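Local coordinates for tRNA uridine(34) acetyltransferase (Methanocaldococcus infernus, PDB 6IA8), which catalyses acetyl-CoA- and S-adenosylmethionine-dependent carboxymethylation of the wobble uridine at position 34 of tRNAs, at residues C228-S233 and H254-M259. Numbering follows the deposited sequence.
Sequences CKRGHS and HLMPGM. With SO4 (sulfate ion), chain C.
Cys-228 starts the contact with its thiol: SG lies 3.9 Å from CE of Met-259, a sulfur against a methyl, the two residues being buried. The Met-259 side chain is straight at chi2 and bends at its last torsion (chi3 74°), bringing CE toward the loop, where it also comes within 4.5 Å of CG of Arg-230. Lys-229, with positive phi, is the C-prime residue of the Schellman motif that closes helix 222-227 and redirects the chain into Arg-230. Bends at chi2 and chi3 curl the Arg-230 side chain back toward the sulfate bound at its own loop; NE and NH2 both hydrogen-bond to O2, near the guanidinium plane, NE at 2.8 Å. The CE methyl of Met-256 lies over one guanidinium face, 4.3 Å from NH1. Gly-231 N donates to sulfate O4 at 3.0 Å and more weakly to O1. His-232 completes the grip, its ND1 giving O1 a nearly straight bond (177°) at the ring edge, while NE2 is held by the carbonyl of Val-217. An alanine in place of Arg-230 would probably leave sulfate O2 without its two arginine donors and take away the guanidinium face against which the Met-256 methyl rests. With an acceptor at each nitrogen, the His-232 ring is probably cationic, and with Arg-230 and Gly-231 N it converges on a sulfate probably from the crystallisation liquor, consistent with a site that suits an anion.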
loop_
_atom_site.group_PDB
_atom_site.type_symbol
_atom_site.label_atom_id
_atom_site.label_comp_id
_atom_site.label_asym_id
_atom_site.label_seq_id
_atom_site.Cartn_x
_atom_site.Cartn_y
_atom_site.Cartn_z
ATOM N N CYS A 228 -4.190 25.515 2.648
ATOM C CA CYS A 228 -4.638 24.742 3.798
ATOM C C CYS A 228 -3.568 24.637 4.874
ATOM O O CYS A 228 -3.746 23.906 5.852
ATOM C CB CYS A 228 -5.075 23.343 3.348
ATOM S SG CYS A 228 -6.381 23.401 2.065
ATOM N N LYS A 229 -2.459 25.337 4.711
ATOM C CA LYS A 229 -1.387 25.346 5.701
ATOM C C LYS A 229 -0.909 23.926 6.009
ATOM O O LYS A 229 -0.715 23.535 7.165
ATOM C CB LYS A 229 -1.824 26.088 6.967
ATOM C CG LYS A 229 -2.063 27.568 6.701
ATOM C CD LYS A 229 -2.588 28.341 7.906
ATOM C CE LYS A 229 -2.904 29.786 7.486
ATOM N NZ LYS A 229 -3.530 30.597 8.567
ATOM N N ARG A 230 -0.713 23.148 4.945
ATOM C CA ARG A 230 -0.057 21.855 5.070
ATOM C C ARG A 230 1.457 22.055 5.174
ATOM O O ARG A 230 2.011 23.072 4.746
ATOM C CB ARG A 230 -0.396 20.950 3.882
ATOM C CG ARG A 230 -1.870 20.896 3.510
ATOM C CD ARG A 230 -2.766 20.373 4.635
ATOM N NE ARG A 230 -2.447 19.003 5.020
ATOM C CZ ARG A 230 -3.277 18.194 5.672
ATOM N NH1 ARG A 230 -4.493 18.614 6.001
ATOM N NH2 ARG A 230 -2.899 16.954 5.976
ATOM N N GLY A 231 2.128 21.075 5.766
ATOM C CA GLY A 231 3.532 21.241 6.070
ATOM C C GLY A 231 4.483 20.654 5.055
ATOM O O GLY A 231 5.633 20.361 5.400
ATOM N N HIS A 232 4.034 20.481 3.812
ATOM C CA HIS A 232 4.882 19.903 2.781
ATOM C C HIS A 232 4.506 20.474 1.422
ATOM O O HIS A 232 3.471 21.109 1.251
ATOM C CB HIS A 232 4.774 18.376 2.756
ATOM C CG HIS A 232 3.477 17.874 2.209
ATOM N ND1 HIS A 232 2.372 17.652 3.003
ATOM C CD2 HIS A 232 3.102 17.556 0.946
ATOM C CE1 HIS A 232 1.373 17.221 2.255
ATOM N NE2 HIS A 232 1.794 17.138 1.006
ATOM N N SER A 233 5.365 20.224 0.449
ATOM C CA SER A 233 5.207 20.696 -0.918
ATOM C C SER A 233 5.070 19.499 -1.858
ATOM O O SER A 233 5.303 18.343 -1.483
ATOM C CB SER A 233 6.415 21.541 -1.334
ATOM O OG SER A 233 7.557 20.685 -1.395
ATOM N N HIS A 254 -1.869 9.038 0.009
ATOM C CA HIS A 254 -3.168 9.461 0.514
ATOM C C HIS A 254 -3.550 10.753 -0.200
ATOM O O HIS A 254 -2.800 11.726 -0.160
ATOM C CB HIS A 254 -3.144 9.650 2.028
ATOM C CG HIS A 254 -4.487 9.942 2.604
ATOM N ND1 HIS A 254 -5.004 11.220 2.682
ATOM C CD2 HIS A 254 -5.427 9.119 3.119
ATOM C CE1 HIS A 254 -6.199 11.169 3.241
ATOM N NE2 HIS A 254 -6.482 9.906 3.509
ATOM N N LEU A 255 -4.700 10.753 -0.869
ATOM C CA LEU A 255 -5.145 11.879 -1.685
ATOM C C LEU A 255 -6.541 12.318 -1.264
ATOM O O LEU A 255 -7.395 11.483 -0.950
ATOM C CB LEU A 255 -5.149 11.530 -3.182
ATOM C CG LEU A 255 -3.814 11.094 -3.766
ATOM C CD1 LEU A 255 -3.987 10.429 -5.125
ATOM C CD2 LEU A 255 -2.876 12.321 -3.869
ATOM N N MET A 256 -6.768 13.632 -1.251
ATOM C CA MET A 256 -8.030 14.199 -0.775
ATOM C C MET A 256 -8.663 15.071 -1.848
ATOM O O MET A 256 -8.344 16.268 -1.954
ATOM C CB MET A 256 -7.811 15.010 0.501
ATOM C CG MET A 256 -7.699 14.194 1.773
ATOM S SD MET A 256 -8.004 15.236 3.214
ATOM C CE MET A 256 -6.752 16.476 3.014
ATOM N N PRO A 257 -9.586 14.534 -2.641
ATOM C CA PRO A 257 -10.373 15.398 -3.530
ATOM C C PRO A 257 -11.146 16.430 -2.714
ATOM O O PRO A 257 -11.505 16.204 -1.553
ATOM C CB PRO A 257 -11.321 14.427 -4.247
ATOM C CG PRO A 257 -10.713 13.065 -4.042
ATOM C CD PRO A 257 -10.007 13.125 -2.701
ATOM N N GLY A 258 -11.401 17.575 -3.341
ATOM C CA GLY A 258 -12.302 18.571 -2.778
ATOM C C GLY A 258 -11.717 19.410 -1.659
ATOM O O GLY A 258 -12.461 19.919 -0.797
ATOM N N MET A 259 -10.399 19.590 -1.652
ATOM C CA MET A 259 -9.769 20.475 -0.690
ATOM C C MET A 259 -10.067 21.935 -1.025
ATOM O O MET A 259 -10.428 22.261 -2.156
ATOM C CB MET A 259 -8.259 20.260 -0.671
ATOM C CG MET A 259 -7.851 18.928 -0.055
ATOM S SD MET A 259 -6.114 18.628 -0.217
ATOM C CE MET A 259 -5.401 19.753 0.994
HETATM S S SO4 C . 0.819 17.785 6.220
HETATM O O1 SO4 C . 2.188 18.012 5.750
HETATM O O2 SO4 C . -0.063 17.456 5.102
HETATM O O3 SO4 C . 0.811 16.691 7.184
HETATM O O4 SO4 C . 0.339 19.003 6.867
#